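PDB 4Q05: esterase E25 from Uncultured bacterium, which probably hydrolyses carboxylic ester bonds, as a dimeric member of the bacterial hormone-sensitive lipase family with the alpha/beta hydrolase fold. Local coordinates for residues 232-237 and 330-335; 254-259 and 301-306; 228-233 and 292-297; 135-140 and 167-172; 49-54 and 341-346. All blocks are in the same frame, centred on the assembly; numbering follows the deposited sequence.

From the N terminus, contact 5 opens first, at 49-54, and closes last, at 341-346; its long loop encloses all the others and brings the starts of helices 52-59 and 342-358 together. Contact 4 comes next, closing a short loop between neighbouring strands 132-136 and 164-168, and is complete before contacts 3, 1 and 2 begin. Contacts 3 and 1 both start on strand 229-235 and share Leu232 and Gly233: contact 3 pairs that strand with 294-299, whereas contact 1 reaches on to the loop 330-335. Contact 2 joins 254-259 to 301-306 within the loop of contact 1 and crosses contact 3, since 292-297 falls between its segments.

Contact 1: 232-237 and 330-335; sequences LGTPGA and IAHGDY
Thr234 and His332 meet in what is probably the active site of this alpha/beta hydrolase: by family and position, His332 would be the histidine of a catalytic triad with Ser206, whose side chain it touches, and Asp302.

The polar link between the segments is a hydrogen bond from His332 ND1 to Thr234 OG1, 2.7 Å long, with the oxygen tilted 23° from the plane of the imidazole. The two side chains cross at about a right angle. OG1 points away from its own backbone N (chi1 -176°), toward the ring, and it is also hydrogen-bonded to Asp302 OD2, so the hydroxyl bridges histidine and aspartate.

Van der Waals contacts accompany this bond. The methyl Thr234 CG2 rests 3.4 Å from His332 CE1 and 3.7 Å from Gly333 N. It also nears Tyr335, which sends its ring toward the corner of the chain at Gly233 and whose hydroxyl is hydrogen-bonded to Glu152.

Bonds within 330-335 shape the loop that presents the histidine. Residues Ala331 to Asp334 form a type II turn, with Gly333 in the position that takes a positive phi, closed by Asp334 N to Ala331 O. Asp334 OD1 forms a salt bridge with Arg254, while Ala331 N donates to Asp334 OD2 over 3.0 Å, from above the carboxylate plane. At the corner, Tyr335 OH lies 3.3 Å from Gly233 CA.

Contact 2: 254-259 and 301-306; sequences RNLVTY and RDLLLS
Leu303 packs against the turn of chain from Leu256 to Tyr259, and its branches account for most of the meeting. Its CB lies 4.0 Å from Leu256 CD1. From there the side chain extends with CG anti to the backbone N (chi1 -160°), which carries both methyls into the bend of 254-259. CD1 approaches the carbonyl of Val257, 4.1 Å from its O. CD2 meets Tyr259 N at 3.7 Å and Leu256 CB at 3.9 Å, and it also touches the carbonyl carbon of Thr258.

Leu256 also reaches Leu304: its CD1 lies 3.9 Å from Leu304 CG, and these two side chains cross nearly at right angles. Leu256 touches His332 as well, so it lies beside the probable catalytic histidine.

Asp302 sets the course of the facing segment. Its OD1 accepts from Leu304 N at 2.8 Å, an Asx turn, within the type I turn from Asp302 to Leu305 that leads into helix 305-317. Its OD2 is bonded to Thr298 OG1 and to Thr234 OG1; by family Asp302 is probably the triad acid. Asp253 ties the two loops, with OD2 taking Leu303 N and OD1 taking Leu256 N, while Arg301 forms a salt bridge with Asp244 of the second subunit.

No hydrogen bond joins the segments directly, so the contact itself is van der Waals packing, chiefly of leucines, with polar ties supplied by Asp253.

Contact 3: 228-233 and 292-297; sequences GALFLG and PPTFLI
Leu230, Phe231 and Leu232 pair with Thr294, Phe295 and Leu296 in two neighbouring parallel strands of the central alpha/beta hydrolase sheet; the segments 229-232 and 294-297 run 12° apart. The middle is tight. Leu230 N donates to Pro293 O at 2.8 Å, Leu230 O accepts from Phe295 N at 2.9 Å, and Leu232 N meets Phe295 O at 2.8 Å with an angle of 175° at the hydrogen.

On the leucine side of the sheet, Leu232 CD1 sits 3.6 Å from Thr294 CG2, and Leu230 CG packs on Pro292 CG at 3.8 Å. Helices 206-221 and 305-317 cover this layer. On the opposite side the rings of Phe231 and Phe295 approach obliquely, CD1 to CD1 3.6 Å apart; Phe295 further stacks on Phe325 and meets Phe354 of helix 342-358 edge-to-face.

Toward Gly233 the pairing is slacker, the bond from Ile297 N to Leu232 O stretching to 3.3 Å. The other end is partly exposed at Pro293, whose ring meets Gly228 O through CD, 3.5 Å away.

The backbone polarity of 229-232 is met here and by the next strand, 200-205, leaving both faces hydrocarbon-rich for helices to bury.

Contact 4: 135-140 and 167-172; sequences HTHGGA and IDYRMP
Tyr169 OH donates a hydrogen bond to His137 O, 2.6 Å long and 34° out of the carbonyl plane. A second bond reaches the hydroxyl from water 3, which donates to Tyr169 OH over 2.8 Å. The rings of His137 and Tyr169 form an offset stack, with centroids 4.2 Å apart and planes 14° from parallel; Tyr169 CZ is 3.4 Å from His137 NE2. Both side chains adopt a first torsion that sets the ring between backbone N and carbonyl carbon (66° for His137), which brings the end of each ring toward the other segment. Met171 closes in from the imidazole's edge, its SD 3.8 Å from His137 CE1.

His137 begins an HGG sequence, which in the hormone-sensitive lipase family marks the oxyanion hole, here probably formed with the backbone of the glycines Gly138 and Gly139. Its ND1 donates within the ring plane to a lone pair of Gly138 O at 2.9 Å, fixing the rotation of the imidazole; Asn144 ND2 is bonded to that same carbonyl.

Before these loops in the chain, the strands of a beta-alpha-beta unit, 132-136 and 164-168, run side by side, with Ile167 N bonded to His135 O at 2.9 Å, nearly straight. As they part, water 1 fills in for direct pairing: it accepts from His137 N and donates to His135 O and Ile167 O. Water 2 also lies in the imidazole plane, at the ring atom next to the one Met171 meets, 2.7 Å from His137 NE2, and donates to Asp168 OD1 and Tyr169 O.

Contact 5: 49-54 and 341-346; sequences GASDVL and APETQH
The N-terminal ends of two helices, 52-59 and 342-358, come together where Ser51, the N-cap of the first, meets Glu343 in the first turn of the second. The glutamate takes hold of the serine with both carboxylate oxygens. Ser51 N donates to Glu343 OE2 over 2.8 Å, almost straight at 175° and 17° out of the carboxylate plane, while Ser51 OG gives its proton to Glu343 OE1 at 2.7 Å, on the syn lone pair. The same hydroxyl oxygen accepts from Leu54 N, 3.0 Å away, which is the capping bond of helix 52-59. Ser51 OG therefore serves as donor and acceptor at once.

A bend at chi2 (84°) turns the glutamate chain so that its carboxylate faces the serine. Leu54 crosses it at about a right angle, its CD2 3.6 Å from Glu343 OE2, and Ala50 CB lies 3.7 Å from Glu343 OE2. Nonpolar groups flank the polar grip. Pro342 CD touches Ser51 CB at 3.5 Å and Val53 CG2 at 3.9 Å, while Val53 CG1 leans on Ala341, the N-cap residue of helix 342-358. Ile330, from the loop of the probable catalytic histidine, touches both Leu54 and Glu343.

Lying at the start of two helices, the carboxylate would probably have its negative charge eased by their dipoles. The bond from Leu54 N to Ser51 OG is that of a classic serine N-cap, and here Glu343, from a distant part of the chain, holds both the N and the OG of the capping residue.

Contact 1: 232-237 and 330-335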
# COMPACT_ATOMS: atom_id res chain seq x y z
N LEU A 232 -13.29 -1.84 -2.87
CA LEU A 232 -12.98 -2.67 -1.71
C LEU A 232 -12.17 -1.88 -0.69
O LEU A 232 -10.93 -1.78 -0.79
CB LEU A 232 -12.20 -3.91 -2.12
CG LEU A 232 -12.86 -4.80 -3.18
CD1 LEU A 232 -11.93 -5.94 -3.53
CD2 LEU A 232 -14.20 -5.34 -2.68
N GLY A 233 -12.84 -1.29 0.28
CA GLY A 233 -12.20 -0.58 1.34
C GLY A 233 -11.98 -1.55 2.46
O GLY A 233 -12.89 -2.25 2.79
N THR A 234 -10.77 -1.58 2.98
CA THR A 234 -10.34 -2.45 4.06
C THR A 234 -11.11 -3.79 4.08
O THR A 234 -11.79 -4.11 5.00
CB THR A 234 -10.36 -1.70 5.42
OG1 THR A 234 -9.85 -2.53 6.43
CG2 THR A 234 -11.73 -1.25 5.78
N PRO A 235 -10.96 -4.54 2.91
CA PRO A 235 -11.86 -5.70 2.81
C PRO A 235 -11.54 -6.82 3.78
O PRO A 235 -10.41 -7.04 4.10
CB PRO A 235 -11.67 -6.17 1.39
CG PRO A 235 -10.29 -5.85 1.07
CD PRO A 235 -10.15 -4.51 1.59
N GLY A 236 -12.56 -7.51 4.24
CA GLY A 236 -12.38 -8.67 5.08
C GLY A 236 -12.13 -9.84 4.16
O GLY A 236 -12.92 -10.75 4.10
N ALA A 237 -11.05 -9.75 3.41
CA ALA A 237 -10.78 -10.70 2.33
C ALA A 237 -10.26 -12.04 2.83
O ALA A 237 -10.52 -13.09 2.24
CB ALA A 237 -9.81 -10.08 1.32
N ILE A 330 -3.89 5.81 8.82
CA ILE A 330 -5.26 5.31 8.74
C ILE A 330 -5.43 3.86 9.18
O ILE A 330 -4.71 2.96 8.71
CB ILE A 330 -5.85 5.56 7.34
CG1 ILE A 330 -6.39 6.99 7.28
CG2 ILE A 330 -6.92 4.52 7.00
CD1 ILE A 330 -7.34 7.25 6.11
N ALA A 331 -6.38 3.66 10.10
CA ALA A 331 -6.74 2.32 10.56
C ALA A 331 -8.00 1.87 9.84
O ALA A 331 -8.54 2.59 9.02
CB ALA A 331 -6.97 2.32 12.07
N HIS A 332 -8.48 0.67 10.19
CA HIS A 332 -9.65 0.07 9.56
C HIS A 332 -10.83 1.03 9.46
O HIS A 332 -11.40 1.40 10.47
CB HIS A 332 -10.09 -1.13 10.38
CG HIS A 332 -11.31 -1.82 9.87
ND1 HIS A 332 -11.30 -2.63 8.75
CD2 HIS A 332 -12.58 -1.85 10.35
CE1 HIS A 332 -12.51 -3.13 8.56
NE2 HIS A 332 -13.30 -2.67 9.52
N GLY A 333 -11.19 1.42 8.24
CA GLY A 333 -12.34 2.29 8.02
C GLY A 333 -12.13 3.77 8.25
O GLY A 333 -13.06 4.55 8.05
N ASP A 334 -10.93 4.19 8.64
CA ASP A 334 -10.68 5.58 9.00
C ASP A 334 -10.75 6.53 7.81
O ASP A 334 -10.72 7.74 7.99
CB ASP A 334 -9.32 5.76 9.68
CG ASP A 334 -9.36 5.45 11.16
OD1 ASP A 334 -10.48 5.38 11.71
OD2 ASP A 334 -8.27 5.29 11.76
N TYR A 335 -10.82 5.97 6.61
CA TYR A 335 -10.86 6.79 5.39
C TYR A 335 -12.25 7.35 5.18
O TYR A 335 -12.46 8.17 4.28
CB TYR A 335 -10.45 5.95 4.18
CG TYR A 335 -11.29 4.70 4.03
CD1 TYR A 335 -12.56 4.76 3.46
CD2 TYR A 335 -10.83 3.47 4.48
CE1 TYR A 335 -13.34 3.63 3.34
CE2 TYR A 335 -11.60 2.33 4.35
CZ TYR A 335 -12.85 2.41 3.79
OH TYR A 335 -13.62 1.28 3.67

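Contact 2: 254-259 and 301-306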
# COMPACT_ATOMS: atom_id res chain seq x y z
N ARG A 254 -7.07 1.41 15.93
CA ARG A 254 -7.90 1.94 17.03
C ARG A 254 -9.34 1.45 16.95
O ARG A 254 -10.10 1.60 17.91
CB ARG A 254 -7.87 3.46 17.03
CG ARG A 254 -8.63 4.07 15.86
CD ARG A 254 -8.24 5.51 15.59
NE ARG A 254 -9.13 6.04 14.57
CZ ARG A 254 -10.02 7.01 14.76
NH1 ARG A 254 -10.10 7.60 15.95
NH2 ARG A 254 -10.81 7.38 13.77
N ASN A 255 -9.72 0.88 15.81
CA ASN A 255 -11.09 0.46 15.61
C ASN A 255 -11.32 -1.03 15.84
O ASN A 255 -12.16 -1.40 16.65
CB ASN A 255 -11.60 0.91 14.25
CG ASN A 255 -11.43 2.40 14.04
OD1 ASN A 255 -10.91 2.85 13.01
ND2 ASN A 255 -11.82 3.18 15.03
N LEU A 256 -10.59 -1.88 15.12
CA LEU A 256 -10.68 -3.31 15.33
C LEU A 256 -9.84 -3.75 16.53
O LEU A 256 -10.19 -4.71 17.23
CB LEU A 256 -10.23 -4.07 14.08
CG LEU A 256 -11.12 -3.91 12.84
CD1 LEU A 256 -10.56 -4.70 11.66
CD2 LEU A 256 -12.54 -4.35 13.17
N VAL A 257 -8.76 -3.01 16.77
CA VAL A 257 -7.81 -3.28 17.86
C VAL A 257 -7.07 -4.62 17.76
O VAL A 257 -5.85 -4.66 17.76
CB VAL A 257 -8.46 -3.18 19.27
CG1 VAL A 257 -7.39 -3.29 20.33
CG2 VAL A 257 -9.21 -1.87 19.44
N THR A 258 -7.82 -5.72 17.72
CA THR A 258 -7.23 -7.04 17.69
C THR A 258 -8.17 -8.04 17.03
O THR A 258 -9.39 -7.86 17.04
CB THR A 258 -6.86 -7.54 19.11
OG1 THR A 258 -6.21 -8.81 19.04
CG2 THR A 258 -8.10 -7.67 19.98
N TYR A 259 -7.60 -9.07 16.43
CA TYR A 259 -8.37 -10.15 15.84
C TYR A 259 -8.98 -11.00 16.95
O TYR A 259 -10.10 -11.50 16.81
CB TYR A 259 -7.44 -11.01 15.00
CG TYR A 259 -8.09 -12.21 14.36
CD1 TYR A 259 -8.65 -12.12 13.09
CD2 TYR A 259 -8.13 -13.44 15.01
CE1 TYR A 259 -9.23 -13.23 12.49
CE2 TYR A 259 -8.71 -14.55 14.42
CZ TYR A 259 -9.27 -14.44 13.16
OH TYR A 259 -9.85 -15.53 12.55
N ARG A 301 -2.17 1.78 9.75
CA ARG A 301 -2.56 1.23 11.05
C ARG A 301 -3.72 0.24 10.95
O ARG A 301 -4.24 -0.22 11.96
CB ARG A 301 -2.93 2.37 12.02
CG ARG A 301 -1.79 3.37 12.19
CD ARG A 301 -2.03 4.33 13.35
NE ARG A 301 -0.90 5.25 13.45
CZ ARG A 301 -0.61 5.97 14.53
NH1 ARG A 301 -1.37 5.88 15.61
NH2 ARG A 301 0.45 6.78 14.52
N ASP A 302 -4.10 -0.10 9.73
CA ASP A 302 -5.25 -0.98 9.52
C ASP A 302 -4.89 -2.41 9.88
O ASP A 302 -3.90 -2.95 9.38
CB ASP A 302 -5.63 -0.92 8.05
CG ASP A 302 -7.02 -1.46 7.76
OD1 ASP A 302 -7.61 -2.19 8.60
OD2 ASP A 302 -7.52 -1.16 6.66
N LEU A 303 -5.70 -3.03 10.74
CA LEU A 303 -5.55 -4.44 11.06
C LEU A 303 -5.74 -5.28 9.80
O LEU A 303 -5.21 -6.39 9.71
CB LEU A 303 -6.58 -4.88 12.11
CG LEU A 303 -6.24 -6.16 12.88
CD1 LEU A 303 -5.16 -5.86 13.91
CD2 LEU A 303 -7.49 -6.76 13.57
N LEU A 304 -6.49 -4.75 8.83
CA LEU A 304 -6.73 -5.45 7.57
C LEU A 304 -5.87 -4.92 6.42
O LEU A 304 -6.15 -5.18 5.24
CB LEU A 304 -8.20 -5.39 7.16
CG LEU A 304 -9.18 -5.94 8.20
CD1 LEU A 304 -10.60 -5.97 7.63
CD2 LEU A 304 -8.76 -7.34 8.62
N LEU A 305 -4.82 -4.19 6.75
CA LEU A 305 -3.85 -3.77 5.74
C LEU A 305 -3.41 -4.96 4.87
O LEU A 305 -3.43 -4.88 3.65
CB LEU A 305 -2.65 -3.10 6.40
CG LEU A 305 -1.43 -2.85 5.51
CD1 LEU A 305 -1.78 -1.93 4.35
CD2 LEU A 305 -0.25 -2.29 6.34
N SER A 306 -3.01 -6.06 5.52
CA SER A 306 -2.55 -7.25 4.80
C SER A 306 -3.66 -7.81 3.92
O SER A 306 -3.43 -8.16 2.75
CB SER A 306 -2.05 -8.33 5.78
OG SER A 306 -0.81 -7.96 6.36

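Contact 3: 228-233 and 292-297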
# COMPACT_ATOMS: atom_id res chain seq x y z
N GLY A 228 -19.35 -2.61 -13.51
CA GLY A 228 -18.31 -1.90 -14.22
C GLY A 228 -17.08 -1.62 -13.37
O GLY A 228 -15.99 -1.40 -13.89
N ALA A 229 -17.25 -1.64 -12.05
CA ALA A 229 -16.14 -1.35 -11.14
C ALA A 229 -16.45 -1.87 -9.74
O ALA A 229 -17.62 -1.97 -9.36
CB ALA A 229 -15.87 0.14 -11.08
N LEU A 230 -15.41 -2.19 -8.97
CA LEU A 230 -15.61 -2.60 -7.59
C LEU A 230 -14.88 -1.64 -6.69
O LEU A 230 -13.83 -1.11 -7.06
CB LEU A 230 -15.04 -3.99 -7.34
CG LEU A 230 -15.55 -5.13 -8.20
CD1 LEU A 230 -14.95 -6.43 -7.67
CD2 LEU A 230 -17.08 -5.18 -8.17
N PHE A 231 -15.43 -1.42 -5.50
CA PHE A 231 -14.76 -0.69 -4.44
C PHE A 231 -14.54 -1.64 -3.26
O PHE A 231 -15.51 -2.20 -2.74
CB PHE A 231 -15.62 0.49 -4.00
CG PHE A 231 -15.09 1.20 -2.81
CD1 PHE A 231 -13.99 2.04 -2.92
CD2 PHE A 231 -15.67 1.03 -1.56
CE1 PHE A 231 -13.49 2.70 -1.81
CE2 PHE A 231 -15.20 1.68 -0.45
CZ PHE A 231 -14.10 2.53 -0.57
N LEU A 232 -13.29 -1.84 -2.87
CA LEU A 232 -12.98 -2.67 -1.71
C LEU A 232 -12.17 -1.88 -0.69
O LEU A 232 -10.93 -1.78 -0.79
CB LEU A 232 -12.20 -3.91 -2.12
CG LEU A 232 -12.86 -4.80 -3.18
CD1 LEU A 232 -11.93 -5.94 -3.53
CD2 LEU A 232 -14.20 -5.34 -2.68
N GLY A 233 -12.84 -1.29 0.28
CA GLY A 233 -12.20 -0.58 1.34
C GLY A 233 -11.98 -1.55 2.46
O GLY A 233 -12.89 -2.25 2.79
N PRO A 292 -13.85 -7.13 -12.33
CA PRO A 292 -13.93 -5.78 -12.89
C PRO A 292 -12.79 -4.94 -12.30
O PRO A 292 -12.19 -5.37 -11.32
CB PRO A 292 -15.26 -5.24 -12.34
CG PRO A 292 -15.97 -6.41 -11.75
CD PRO A 292 -14.92 -7.40 -11.36
N PRO A 293 -12.51 -3.77 -12.88
CA PRO A 293 -11.52 -2.88 -12.26
C PRO A 293 -11.88 -2.63 -10.82
O PRO A 293 -13.04 -2.35 -10.51
CB PRO A 293 -11.66 -1.58 -13.08
CG PRO A 293 -12.09 -2.07 -14.44
CD PRO A 293 -13.01 -3.24 -14.16
N THR A 294 -10.88 -2.71 -9.94
CA THR A 294 -11.11 -2.64 -8.51
C THR A 294 -10.27 -1.53 -7.85
O THR A 294 -9.10 -1.33 -8.18
CB THR A 294 -10.81 -4.00 -7.87
OG1 THR A 294 -11.70 -4.97 -8.41
CG2 THR A 294 -10.97 -3.97 -6.34
N PHE A 295 -10.90 -0.82 -6.92
CA PHE A 295 -10.30 0.29 -6.21
C PHE A 295 -10.21 -0.17 -4.76
O PHE A 295 -11.22 -0.57 -4.17
CB PHE A 295 -11.23 1.51 -6.35
CG PHE A 295 -10.73 2.78 -5.70
CD1 PHE A 295 -10.75 2.93 -4.32
CD2 PHE A 295 -10.32 3.86 -6.47
CE1 PHE A 295 -10.33 4.12 -3.73
CE2 PHE A 295 -9.91 5.05 -5.89
CZ PHE A 295 -9.92 5.18 -4.52
N LEU A 296 -9.01 -0.13 -4.18
CA LEU A 296 -8.83 -0.60 -2.81
C LEU A 296 -8.18 0.47 -1.95
O LEU A 296 -7.33 1.21 -2.40
CB LEU A 296 -7.96 -1.86 -2.75
CG LEU A 296 -8.41 -3.06 -3.60
CD1 LEU A 296 -7.65 -3.05 -4.93
CD2 LEU A 296 -8.15 -4.36 -2.83
N ILE A 297 -8.58 0.53 -0.69
CA ILE A 297 -8.05 1.54 0.21
C ILE A 297 -7.85 0.95 1.60
O ILE A 297 -8.64 0.12 2.08
CB ILE A 297 -8.95 2.79 0.24
CG1 ILE A 297 -8.41 3.82 1.24
CG2 ILE A 297 -10.37 2.43 0.62
CD1 ILE A 297 -9.19 5.11 1.22

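Contact 4: 135-140 and 167-172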
# COMPACT_ATOMS: atom_id res chain seq x y z
N HIS A 135 -23.81 -0.37 -2.58
CA HIS A 135 -22.88 -0.36 -1.46
C HIS A 135 -23.20 -1.49 -0.49
O HIS A 135 -24.37 -1.75 -0.19
CB HIS A 135 -22.95 0.99 -0.76
CG HIS A 135 -22.35 0.98 0.61
ND1 HIS A 135 -21.00 0.86 0.83
CD2 HIS A 135 -22.93 1.06 1.84
CE1 HIS A 135 -20.76 0.87 2.13
NE2 HIS A 135 -21.92 0.98 2.76
N THR A 136 -22.16 -2.17 -0.01
CA THR A 136 -22.34 -3.24 0.95
C THR A 136 -21.54 -2.85 2.19
O THR A 136 -20.32 -2.77 2.14
CB THR A 136 -21.81 -4.58 0.41
OG1 THR A 136 -20.47 -4.40 -0.05
CG2 THR A 136 -22.66 -5.02 -0.78
N HIS A 137 -22.25 -2.59 3.28
CA HIS A 137 -21.64 -1.97 4.45
C HIS A 137 -20.61 -2.87 5.13
O HIS A 137 -20.63 -4.09 4.97
CB HIS A 137 -22.71 -1.51 5.45
CG HIS A 137 -23.49 -2.64 6.08
ND1 HIS A 137 -22.95 -3.48 7.03
CD2 HIS A 137 -24.76 -3.06 5.89
CE1 HIS A 137 -23.86 -4.36 7.40
NE2 HIS A 137 -24.97 -4.12 6.74
N GLY A 138 -19.69 -2.25 5.86
CA GLY A 138 -18.68 -2.96 6.61
C GLY A 138 -19.17 -3.35 7.99
O GLY A 138 -20.36 -3.50 8.23
N GLY A 139 -18.23 -3.47 8.93
CA GLY A 139 -18.53 -4.10 10.19
C GLY A 139 -18.16 -5.56 10.01
O GLY A 139 -18.12 -6.05 8.88
N ALA A 140 -17.89 -6.23 11.09
CA ALA A 140 -17.49 -7.58 11.03
C ALA A 140 -18.67 -8.53 11.03
O ALA A 140 -18.91 -9.21 11.99
CB ALA A 140 -16.56 -7.91 12.15
N ILE A 167 -27.20 -1.87 0.55
CA ILE A 167 -27.94 -3.08 0.84
C ILE A 167 -27.88 -3.46 2.32
O ILE A 167 -26.82 -3.74 2.86
CB ILE A 167 -27.44 -4.25 -0.01
CG1 ILE A 167 -27.44 -3.84 -1.49
CG2 ILE A 167 -28.29 -5.50 0.29
CD1 ILE A 167 -26.90 -4.88 -2.44
N ASP A 168 -29.04 -3.46 2.95
CA ASP A 168 -29.16 -3.81 4.35
C ASP A 168 -29.41 -5.32 4.42
O ASP A 168 -30.52 -5.78 4.71
CB ASP A 168 -30.30 -3.00 4.95
CG ASP A 168 -30.61 -3.38 6.38
OD1 ASP A 168 -29.76 -3.99 7.06
OD2 ASP A 168 -31.72 -3.06 6.82
N TYR A 169 -28.37 -6.08 4.13
CA TYR A 169 -28.49 -7.51 4.00
C TYR A 169 -28.69 -8.16 5.35
O TYR A 169 -28.23 -7.65 6.37
CB TYR A 169 -27.25 -8.09 3.31
CG TYR A 169 -25.94 -7.54 3.84
CD1 TYR A 169 -25.35 -8.07 4.98
CD2 TYR A 169 -25.29 -6.49 3.20
CE1 TYR A 169 -24.15 -7.59 5.47
CE2 TYR A 169 -24.07 -5.99 3.69
CZ TYR A 169 -23.51 -6.55 4.82
OH TYR A 169 -22.32 -6.08 5.31
N ARG A 170 -29.37 -9.30 5.34
CA ARG A 170 -29.64 -10.04 6.57
C ARG A 170 -28.34 -10.62 7.11
O ARG A 170 -27.53 -11.15 6.34
CB ARG A 170 -30.66 -11.16 6.31
CG ARG A 170 -32.10 -10.70 6.05
CD ARG A 170 -32.98 -11.86 5.53
NE ARG A 170 -32.44 -12.40 4.28
CZ ARG A 170 -32.44 -13.69 3.94
NH1 ARG A 170 -32.96 -14.61 4.75
NH2 ARG A 170 -31.92 -14.06 2.77
N MET A 171 -28.16 -10.55 8.42
CA MET A 171 -26.92 -10.97 9.04
C MET A 171 -27.14 -11.97 10.18
O MET A 171 -28.22 -12.01 10.76
CB MET A 171 -26.19 -9.74 9.62
CG MET A 171 -25.63 -8.78 8.58
SD MET A 171 -24.77 -7.40 9.40
CE MET A 171 -26.16 -6.56 10.17
N PRO A 172 -26.11 -12.75 10.51
CA PRO A 172 -26.17 -13.54 11.74
C PRO A 172 -26.28 -12.58 12.93
O PRO A 172 -25.89 -11.41 12.79
CB PRO A 172 -24.82 -14.26 11.78
CG PRO A 172 -24.26 -14.16 10.40
CD PRO A 172 -24.82 -12.89 9.82
O HOH W 1 -24.88 -1.85 2.99
O HOH W 2 -27.38 -5.21 7.03
O HOH W 3 -20.57 -7.43 7.03

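Contact 5: 49-54 and 341-346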
# COMPACT_ATOMS: atom_id res chain seq x y z
N GLY A 49 3.12 12.88 9.39
CA GLY A 49 3.03 12.71 7.95
C GLY A 49 1.60 12.74 7.45
O GLY A 49 1.36 12.97 6.27
N ALA A 50 0.65 12.50 8.35
CA ALA A 50 -0.76 12.56 8.01
C ALA A 50 -1.22 14.02 7.95
O ALA A 50 -0.49 14.93 8.33
CB ALA A 50 -1.57 11.79 9.04
N SER A 51 -2.43 14.25 7.44
CA SER A 51 -3.03 15.58 7.47
C SER A 51 -3.17 16.05 8.91
O SER A 51 -3.20 15.24 9.84
CB SER A 51 -4.42 15.55 6.84
OG SER A 51 -5.31 14.79 7.65
N ASP A 52 -3.28 17.36 9.10
CA ASP A 52 -3.58 17.88 10.43
C ASP A 52 -4.85 17.27 11.00
O ASP A 52 -4.89 16.89 12.16
CB ASP A 52 -3.67 19.40 10.41
CG ASP A 52 -2.34 20.05 10.09
OD1 ASP A 52 -1.31 19.35 10.18
OD2 ASP A 52 -2.33 21.25 9.74
N VAL A 53 -5.88 17.15 10.18
CA VAL A 53 -7.14 16.57 10.64
C VAL A 53 -6.92 15.15 11.19
O VAL A 53 -7.40 14.81 12.27
CB VAL A 53 -8.19 16.53 9.50
CG1 VAL A 53 -9.47 15.84 9.96
CG2 VAL A 53 -8.49 17.94 9.00
N LEU A 54 -6.22 14.31 10.44
CA LEU A 54 -6.03 12.92 10.86
C LEU A 54 -5.06 12.86 12.05
O LEU A 54 -5.28 12.12 13.02
CB LEU A 54 -5.51 12.06 9.71
CG LEU A 54 -5.29 10.60 10.07
CD1 LEU A 54 -6.59 10.00 10.58
CD2 LEU A 54 -4.76 9.80 8.86
N ALA A 341 -11.15 15.21 6.44
CA ALA A 341 -9.76 14.76 6.34
C ALA A 341 -9.30 14.89 4.89
O ALA A 341 -9.97 14.42 3.97
CB ALA A 341 -9.62 13.33 6.82
N PRO A 342 -8.15 15.55 4.67
CA PRO A 342 -7.65 15.51 3.29
C PRO A 342 -7.54 14.10 2.74
O PRO A 342 -7.75 13.93 1.54
CB PRO A 342 -6.28 16.18 3.41
CG PRO A 342 -6.51 17.24 4.50
CD PRO A 342 -7.46 16.56 5.50
N GLU A 343 -7.24 13.10 3.57
CA GLU A 343 -7.11 11.72 3.10
C GLU A 343 -8.42 11.24 2.49
O GLU A 343 -8.45 10.62 1.43
CB GLU A 343 -6.74 10.79 4.26
CG GLU A 343 -5.30 10.93 4.74
CD GLU A 343 -5.10 12.06 5.75
OE1 GLU A 343 -6.06 12.81 6.03
OE2 GLU A 343 -3.97 12.20 6.27
N THR A 344 -9.50 11.53 3.19
CA THR A 344 -10.84 11.15 2.77
C THR A 344 -11.26 11.91 1.52
O THR A 344 -11.82 11.34 0.58
CB THR A 344 -11.83 11.43 3.92
OG1 THR A 344 -11.46 10.61 5.03
CG2 THR A 344 -13.25 11.13 3.51
N GLN A 345 -11.00 13.21 1.49
CA GLN A 345 -11.36 14.01 0.33
C GLN A 345 -10.61 13.51 -0.89
O GLN A 345 -11.16 13.42 -1.98
CB GLN A 345 -11.06 15.49 0.56
CG GLN A 345 -11.88 16.12 1.65
CD GLN A 345 -11.50 17.56 1.88
OE1 GLN A 345 -10.42 18.00 1.47
NE2 GLN A 345 -12.38 18.31 2.53
N HIS A 346 -9.34 13.18 -0.71
CA HIS A 346 -8.54 12.68 -1.82
C HIS A 346 -9.05 11.30 -2.25
O HIS A 346 -9.30 11.05 -3.44
CB HIS A 346 -7.08 12.59 -1.40
CG HIS A 346 -6.21 11.89 -2.40
ND1 HIS A 346 -6.22 12.20 -3.74
CD2 HIS A 346 -5.30 10.90 -2.24
CE1 HIS A 346 -5.35 11.43 -4.37
NE2 HIS A 346 -4.78 10.63 -3.48